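Long-range contacts in Cgl0159-like domain-containing protein (PDB 3FOK), which is of unknown function but folds as a TIM barrel, an architecture shared by many enzymes, and assembles with other copies of itself: residues Asn195-Asp200 against Pro224-Met229; Ala201-Val206 against Glu230-Ser235; Ser217-Lys222 against Thr236-Leu241. All coordinates share one frame; numbering follows the deposited sequence.

Interaction 1. Residues Asn195-Asp200 against Pro224-Met229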
# COMPACT_ATOMS: atom_id res chain seq x y z
N ASN A 195 20.70 0.07 21.78
CA ASN A 195 19.76 -0.88 22.37
C ASN A 195 19.85 -0.78 23.89
O ASN A 195 20.94 -0.66 24.45
CB ASN A 195 20.09 -2.31 21.93
CG ASN A 195 20.08 -2.47 20.42
OD1 ASN A 195 19.28 -1.84 19.72
ND2 ASN A 195 20.95 -3.34 19.92
N ASP A 196 18.69 -0.80 24.54
CA ASP A 196 18.64 -0.71 26.00
C ASP A 196 18.83 -2.12 26.56
O ASP A 196 17.91 -2.94 26.50
CB ASP A 196 17.29 -0.16 26.45
CG ASP A 196 17.23 0.10 27.93
OD1 ASP A 196 17.92 -0.60 28.69
OD2 ASP A 196 16.48 1.01 28.35
N LEU A 197 20.00 -2.39 27.12
CA LEU A 197 20.28 -3.71 27.67
C LEU A 197 19.93 -3.90 29.14
O LEU A 197 20.38 -4.85 29.76
CB LEU A 197 21.75 -4.07 27.43
CG LEU A 197 22.14 -4.19 25.96
CD1 LEU A 197 23.61 -4.58 25.84
CD2 LEU A 197 21.27 -5.23 25.27
N SER A 198 19.14 -3.00 29.71
CA SER A 198 18.76 -3.14 31.11
C SER A 198 17.77 -4.30 31.20
O SER A 198 17.01 -4.55 30.26
CB SER A 198 18.10 -1.86 31.63
OG SER A 198 16.83 -1.65 31.04
N THR A 199 17.79 -5.01 32.32
CA THR A 199 16.92 -6.15 32.53
C THR A 199 15.46 -5.91 32.17
O THR A 199 14.85 -6.70 31.44
CB THR A 199 16.99 -6.63 33.99
OG1 THR A 199 18.36 -6.85 34.35
CG2 THR A 199 16.22 -7.94 34.16
N ASP A 200 14.88 -4.82 32.68
CA ASP A 200 13.48 -4.53 32.41
C ASP A 200 13.16 -4.24 30.95
O ASP A 200 12.06 -4.56 30.48
CB ASP A 200 13.00 -3.38 33.29
CG ASP A 200 12.84 -3.79 34.74
OD1 ASP A 200 12.22 -4.85 34.99
OD2 ASP A 200 13.33 -3.06 35.63
N PRO A 224 19.85 -11.23 24.39
CA PRO A 224 21.20 -10.85 24.81
C PRO A 224 21.40 -11.27 26.27
O PRO A 224 20.46 -11.18 27.07
CB PRO A 224 21.19 -9.34 24.64
CG PRO A 224 19.81 -9.00 25.09
CD PRO A 224 18.96 -10.05 24.41
N VAL A 225 22.60 -11.73 26.61
CA VAL A 225 22.87 -12.12 27.99
C VAL A 225 23.00 -10.82 28.78
O VAL A 225 23.95 -10.07 28.60
CB VAL A 225 24.17 -12.93 28.10
CG1 VAL A 225 24.41 -13.32 29.55
CG2 VAL A 225 24.08 -14.16 27.22
N VAL A 226 22.03 -10.58 29.64
CA VAL A 226 21.98 -9.35 30.42
C VAL A 226 21.96 -9.58 31.93
O VAL A 226 21.90 -10.72 32.40
CB VAL A 226 20.74 -8.53 29.98
CG1 VAL A 226 20.49 -7.36 30.91
CG2 VAL A 226 20.94 -8.04 28.57
N GLU A 227 22.02 -8.48 32.68
CA GLU A 227 21.99 -8.52 34.13
C GLU A 227 20.69 -9.20 34.59
O GLU A 227 19.65 -9.01 33.97
CB GLU A 227 22.03 -7.08 34.68
CG GLU A 227 22.70 -6.97 36.02
CD GLU A 227 24.21 -7.04 35.90
OE1 GLU A 227 24.81 -6.06 35.41
OE2 GLU A 227 24.79 -8.08 36.29
N GLU A 228 20.77 -9.99 35.66
CA GLU A 228 19.59 -10.68 36.22
C GLU A 228 18.78 -11.57 35.21
O GLU A 228 17.55 -11.44 35.17
CB GLU A 228 18.65 -9.62 36.82
CG GLU A 228 18.94 -9.24 38.27
CD GLU A 228 17.91 -8.28 38.82
OE1 GLU A 228 17.96 -7.08 38.47
OE2 GLU A 228 17.03 -8.72 39.60
N MSE A 229 19.47 -12.47 34.50
CA MSE A 229 18.97 -13.35 33.41
C MSE A 229 18.01 -14.48 33.68
O MSE A 229 17.63 -15.23 32.75
CB MSE A 229 20.14 -14.03 32.73
CG MSE A 229 20.73 -13.27 31.54
SE MSE A 229 19.49 -13.05 30.10
CE MSE A 229 19.96 -14.59 29.05
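Two beta-alpha loops of the TIM barrel meet here, on the rim where its strands run out at their C-terminal ends: the turn leading into helix 199-210 and the loop that follows strand 219-224. The one hydrogen bond between them runs from Thr-199 OG1 to the backbone O of Glu-227, a short 2.5 Å. Thr-199 turns its hydroxyl anti to its own carbonyl carbon (chi1 -53°), which brings OG1 to that oxygen from well above the carbonyl plane. CB of Glu-228 packs 3.7 Å from Thr-199 OG1, while the Glu-228 carboxylate pairs with Arg-231. Alongside, the branched end of Leu-197 crosses the proline ring obliquely, its CD2 lying 4.0 Å from Pro-224 CG. Leu-197 CB also lies 4.2 Å from Val-226 CG2. The turn is organised just before the helix by an Asx turn: Asp-196 OD1 receives Ser-198 N nearly along its C-O axis at 2.9 Å. The same oxygen takes Ser-198 OG from above the carboxylate plane, and Ser-198, at the N-cap position, makes a weak bond to Ala-201 N. Two donors on one carboxylate oxygen probably favour an ionised Asp-196 at the positive end of the helix dipole.

Interaction 2. Residues Ala201-Val206 against Glu230-Ser235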
# COMPACT_ATOMS: atom_id res chain seq x y z
N ALA A 201 14.10 -3.64 30.22
CA ALA A 201 13.87 -3.34 28.81
C ALA A 201 13.82 -4.64 28.02
O ALA A 201 12.95 -4.82 27.16
CB ALA A 201 14.97 -2.44 28.28
N VAL A 202 14.74 -5.56 28.30
CA VAL A 202 14.77 -6.83 27.61
C VAL A 202 13.46 -7.57 27.85
O VAL A 202 12.88 -8.15 26.93
CB VAL A 202 15.94 -7.71 28.09
CG1 VAL A 202 15.88 -9.08 27.42
CG2 VAL A 202 17.26 -7.03 27.78
N ILE A 203 13.00 -7.55 29.10
CA ILE A 203 11.76 -8.22 29.46
C ILE A 203 10.58 -7.62 28.70
O ILE A 203 9.74 -8.35 28.17
CB ILE A 203 11.52 -8.13 30.98
CG1 ILE A 203 12.50 -9.05 31.71
CG2 ILE A 203 10.07 -8.49 31.32
CD1 ILE A 203 12.44 -8.98 33.22
N GLN A 204 10.53 -6.30 28.63
CA GLN A 204 9.44 -5.63 27.93
C GLN A 204 9.46 -5.97 26.44
O GLN A 204 8.40 -6.11 25.82
CB GLN A 204 9.54 -4.11 28.11
CG GLN A 204 8.30 -3.37 27.63
CD GLN A 204 8.45 -1.87 27.71
OE1 GLN A 204 7.49 -1.13 27.46
NE2 GLN A 204 9.65 -1.40 28.04
N SER A 205 10.65 -6.09 25.86
CA SER A 205 10.77 -6.40 24.44
C SER A 205 10.28 -7.81 24.15
O SER A 205 9.71 -8.07 23.09
CB SER A 205 12.22 -6.23 23.97
OG SER A 205 13.07 -7.23 24.50
N VAL A 206 10.52 -8.72 25.08
CA VAL A 206 10.09 -10.10 24.90
C VAL A 206 8.57 -10.21 24.94
O VAL A 206 7.97 -10.91 24.12
CB VAL A 206 10.69 -11.02 25.99
CG1 VAL A 206 10.14 -12.41 25.85
CG2 VAL A 206 12.20 -11.05 25.86
N GLU A 230 17.62 -14.65 34.93
CA GLU A 230 16.80 -15.80 35.29
C GLU A 230 15.44 -15.22 35.53
O GLU A 230 14.41 -15.90 35.56
CB GLU A 230 17.49 -16.35 36.48
CG GLU A 230 16.95 -17.49 37.32
CD GLU A 230 17.88 -17.60 38.49
OE1 GLU A 230 19.13 -17.57 38.28
OE2 GLU A 230 17.39 -17.65 39.62
N ARG A 231 15.49 -13.90 35.52
CA ARG A 231 14.36 -13.06 35.70
C ARG A 231 13.89 -12.67 34.30
O ARG A 231 12.70 -12.45 34.08
CB ARG A 231 14.81 -11.85 36.48
CG ARG A 231 13.69 -10.93 36.85
CD ARG A 231 14.22 -9.80 37.69
NE ARG A 231 13.40 -8.61 37.52
CZ ARG A 231 13.90 -7.39 37.32
NH1 ARG A 231 15.21 -7.21 37.29
NH2 ARG A 231 13.08 -6.36 37.15
N VAL A 232 14.82 -12.58 33.36
CA VAL A 232 14.48 -12.25 31.99
C VAL A 232 13.82 -13.50 31.43
O VAL A 232 12.86 -13.42 30.68
CB VAL A 232 15.74 -11.94 31.15
CG1 VAL A 232 15.36 -11.82 29.68
CG2 VAL A 232 16.39 -10.66 31.63
N MSE A 233 14.34 -14.66 31.82
CA MSE A 233 13.80 -15.93 31.35
C MSE A 233 12.42 -16.25 31.90
O MSE A 233 11.75 -17.16 31.42
CB MSE A 233 14.76 -17.08 31.66
CG MSE A 233 16.02 -17.08 30.81
SE MSE A 233 15.67 -16.83 28.91
CE MSE A 233 16.51 -15.10 28.72
N GLU A 234 11.99 -15.50 32.91
CA GLU A 234 10.66 -15.71 33.47
C GLU A 234 9.68 -14.92 32.62
O GLU A 234 8.49 -14.83 32.93
CB GLU A 234 10.61 -15.24 34.93
CG GLU A 234 11.60 -15.96 35.84
CD GLU A 234 11.54 -15.49 37.29
OE1 GLU A 234 11.57 -14.26 37.52
OE2 GLU A 234 11.48 -16.35 38.20
N SER A 235 10.19 -14.35 31.53
CA SER A 235 9.39 -13.55 30.60
C SER A 235 8.64 -14.40 29.58
O SER A 235 7.55 -14.02 29.15
CB SER A 235 10.28 -12.56 29.84
OG SER A 235 10.71 -11.51 30.69
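Ile-203 does most of the filling between helix 199-210 and the short, weakly bonded helix 229-232. Its CG1 stands anti to its own carbonyl carbon (chi1 -72°) and the chain runs straight on to CD1, so the side chain reaches in against the backbone of the other segment: CG1 lies 3.8 Å from Val-232 CA, and CD1 touches the carbonyl O of Arg-231 at 3.6 Å. The Ser-235 hydroxyl sits in the fork of the isoleucine, with OG 3.2 Å from Ile-203 CG2 and equally near CG1. One residue back along the first helix, Val-202 crosses Val-232 at about a right angle and the two meet tip to tip, their CG1 methyls 3.6 Å apart. Both valines hold CG1 anti to the backbone N. One turn on from Val-202, Val-206 CG1 rests against Ser-235 CB at 4.0 Å.

These are helices of consecutive beta-alpha units, lying side by side on the outer layer of the TIM barrel; Val-206 and Val-232 both reach down to Leu-223 of strand 219-224. The first helix is tied internally as well: Ser-205 OG donates to Val-202 O from somewhat above the carbonyl plane, 2.6 Å away, so this oxygen serves that hydroxyl and Val-206 N together.

The packing thins toward the partly exposed Arg-231. Ile-203 CD1 comes no nearer to its side chain than 4.3 Å, at CG, and approaches the guanidinium obliquely. That group pairs with acids instead, Glu-63 of the second subunit and Asp-200 at NH2, Glu-228 at NH1. Ala-67 of the second subunit packs on Ile-203, and Glu-234 makes backbone hydrogen bonds to the same neighbour.

Interaction 3. Residues Ser217-Lys222 against Thr236-Leu241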
# COMPACT_ATOMS: atom_id res chain seq x y z
N SER A 217 3.39 -20.58 17.87
CA SER A 217 3.75 -21.92 18.29
C SER A 217 5.05 -22.36 17.64
O SER A 217 5.56 -23.45 17.91
CB SER A 217 2.63 -22.91 17.94
OG SER A 217 2.48 -23.04 16.53
N TYR A 218 5.59 -21.52 16.78
CA TYR A 218 6.84 -21.82 16.10
C TYR A 218 7.86 -20.71 16.30
O TYR A 218 8.89 -20.68 15.62
CB TYR A 218 6.62 -21.99 14.59
CG TYR A 218 6.15 -23.37 14.22
CD1 TYR A 218 4.81 -23.72 14.32
CD2 TYR A 218 7.07 -24.35 13.84
CE1 TYR A 218 4.38 -25.02 14.06
CE2 TYR A 218 6.66 -25.65 13.57
CZ TYR A 218 5.31 -25.98 13.68
OH TYR A 218 4.90 -27.27 13.44
N THR A 219 7.60 -19.82 17.25
CA THR A 219 8.53 -18.73 17.45
C THR A 219 9.50 -18.92 18.61
O THR A 219 9.13 -19.35 19.70
CB THR A 219 7.78 -17.38 17.61
OG1 THR A 219 7.67 -17.04 18.99
CG2 THR A 219 6.39 -17.47 17.00
N TRP A 220 10.76 -18.60 18.33
CA TRP A 220 11.85 -18.70 19.29
C TRP A 220 12.31 -17.28 19.60
O TRP A 220 11.95 -16.33 18.92
CB TRP A 220 13.03 -19.46 18.68
CG TRP A 220 12.83 -20.93 18.52
CD1 TRP A 220 11.79 -21.55 17.90
CD2 TRP A 220 13.71 -21.96 18.96
NE1 TRP A 220 11.96 -22.91 17.93
CE2 TRP A 220 13.13 -23.20 18.57
CE3 TRP A 220 14.93 -21.98 19.65
CZ2 TRP A 220 13.74 -24.43 18.85
CZ3 TRP A 220 15.54 -23.20 19.92
CH2 TRP A 220 14.93 -24.41 19.52
N MSE A 221 13.12 -17.15 20.64
CA MSE A 221 13.66 -15.86 21.04
C MSE A 221 15.17 -15.92 20.95
O MSE A 221 15.79 -16.95 21.25
CB MSE A 221 13.26 -15.53 22.49
CG MSE A 221 11.78 -15.28 22.71
SE MSE A 221 11.18 -13.55 22.07
CE MSE A 221 10.16 -14.10 20.54
N LYS A 222 15.76 -14.83 20.51
CA LYS A 222 17.21 -14.71 20.40
C LYS A 222 17.46 -13.50 21.30
O LYS A 222 17.22 -12.36 20.90
CB LYS A 222 17.61 -14.42 18.95
CG LYS A 222 19.11 -14.39 18.69
CD LYS A 222 19.36 -14.04 17.22
CE LYS A 222 20.82 -13.79 16.93
NZ LYS A 222 21.00 -13.24 15.56
N THR A 236 9.22 -15.52 29.18
CA THR A 236 8.57 -16.41 28.22
C THR A 236 8.75 -17.88 28.53
O THR A 236 9.55 -18.28 29.36
CB THR A 236 9.08 -16.21 26.78
OG1 THR A 236 10.50 -16.06 26.78
CG2 THR A 236 8.40 -15.02 26.13
N THR A 237 7.97 -18.66 27.80
CA THR A 237 7.98 -20.11 27.90
C THR A 237 8.57 -20.62 26.59
O THR A 237 8.68 -21.82 26.37
CB THR A 237 6.55 -20.64 28.03
OG1 THR A 237 5.75 -20.11 26.96
CG2 THR A 237 5.95 -20.21 29.36
N MSE A 238 8.97 -19.69 25.74
CA MSE A 238 9.51 -20.02 24.43
C MSE A 238 10.99 -20.39 24.39
O MSE A 238 11.79 -19.88 25.16
CB MSE A 238 9.25 -18.87 23.47
CG MSE A 238 7.78 -18.57 23.33
SE MSE A 238 7.45 -16.98 22.33
CE MSE A 238 5.68 -17.44 21.67
N PRO A 239 11.35 -21.30 23.47
CA PRO A 239 12.74 -21.74 23.32
C PRO A 239 13.59 -20.52 23.02
O PRO A 239 13.26 -19.71 22.14
CB PRO A 239 12.67 -22.73 22.16
CG PRO A 239 11.46 -22.28 21.39
CD PRO A 239 10.48 -21.95 22.47
N THR A 240 14.68 -20.37 23.76
CA THR A 240 15.56 -19.22 23.61
C THR A 240 17.00 -19.57 23.25
O THR A 240 17.55 -20.58 23.69
CB THR A 240 15.56 -18.39 24.91
OG1 THR A 240 14.23 -17.93 25.18
CG2 THR A 240 16.48 -17.18 24.78
N LEU A 241 17.60 -18.71 22.44
CA LEU A 241 18.99 -18.85 22.03
C LEU A 241 19.67 -17.55 22.41
O LEU A 241 19.10 -16.47 22.26
CB LEU A 241 19.08 -19.09 20.52
CG LEU A 241 18.52 -20.43 20.04
CD1 LEU A 241 18.51 -20.48 18.52
CD2 LEU A 241 19.37 -21.56 20.60
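Strands 219-224 and 240-243 run parallel, bridged by two nearly straight hydrogen bonds: Met-221 N gives to Pro-239 O at 3.0 Å, and Met-221 O takes Leu-241 N at 2.8 Å nearly along its C=O axis. Pro-239 sets the CG-CB edge of its ring against one face of the Trp-220 indole. Its CG sits 3.2 Å above the centroid of the five-membered ring and 7° off the normal, a close CH-pi contact, while CB leans toward the six-membered ring. Leu-241 CG comes in obliquely, 3.9 Å from Trp-220 CE3. Met-221 points to the opposite sheet face from Lys-222 and Leu-241, and its CE comes within 4.3 Å of SE of Met-238, in the loop before strand 240-243; both are selenomethionines. Met-238 SE also lies 3.3 Å from Thr-219 OG1. Thr-240 OG1 steadies the turn into the strand by donating to Met-238 O at 3.1 Å. Further out, Phe-144 meets the indole edge-to-face, and the extended Lys-222 reaches a salt bridge with Glu-182. With helix 229-232, the strand pair forms a beta-alpha-beta unit of the TIM barrel: Trp-220, Lys-222 and Leu-241 face the interior beside strand 267-272, whereas Met-221 packs outward on Val-206 and Ala-209 of helix 199-210.

In the fold
The three contacts step along one side of the barrel, from the C-terminal rim down the outer helices and into the sheet. Interactions 1 and 2, with centres about 8 Å apart, share helix 199-210 and are joined by a salt bridge from Asp-200 OD1 to Arg-231 NH2, 2.8 Å long. Interaction 2 meets interaction 3, about 12 Å away between centres, chiefly through Val-206, whose CG1 lies 4.1 Å from Met-221 SE, with Met-233 near Thr-240 as well. Interactions 1 and 3, about 17 Å apart by their centres, adjoin only in sequence. Both interactions 2 and 3 touch the second subunit. In TIM-barrel enzymes the active site lies at the rim end where interaction 1 sits; none is established here.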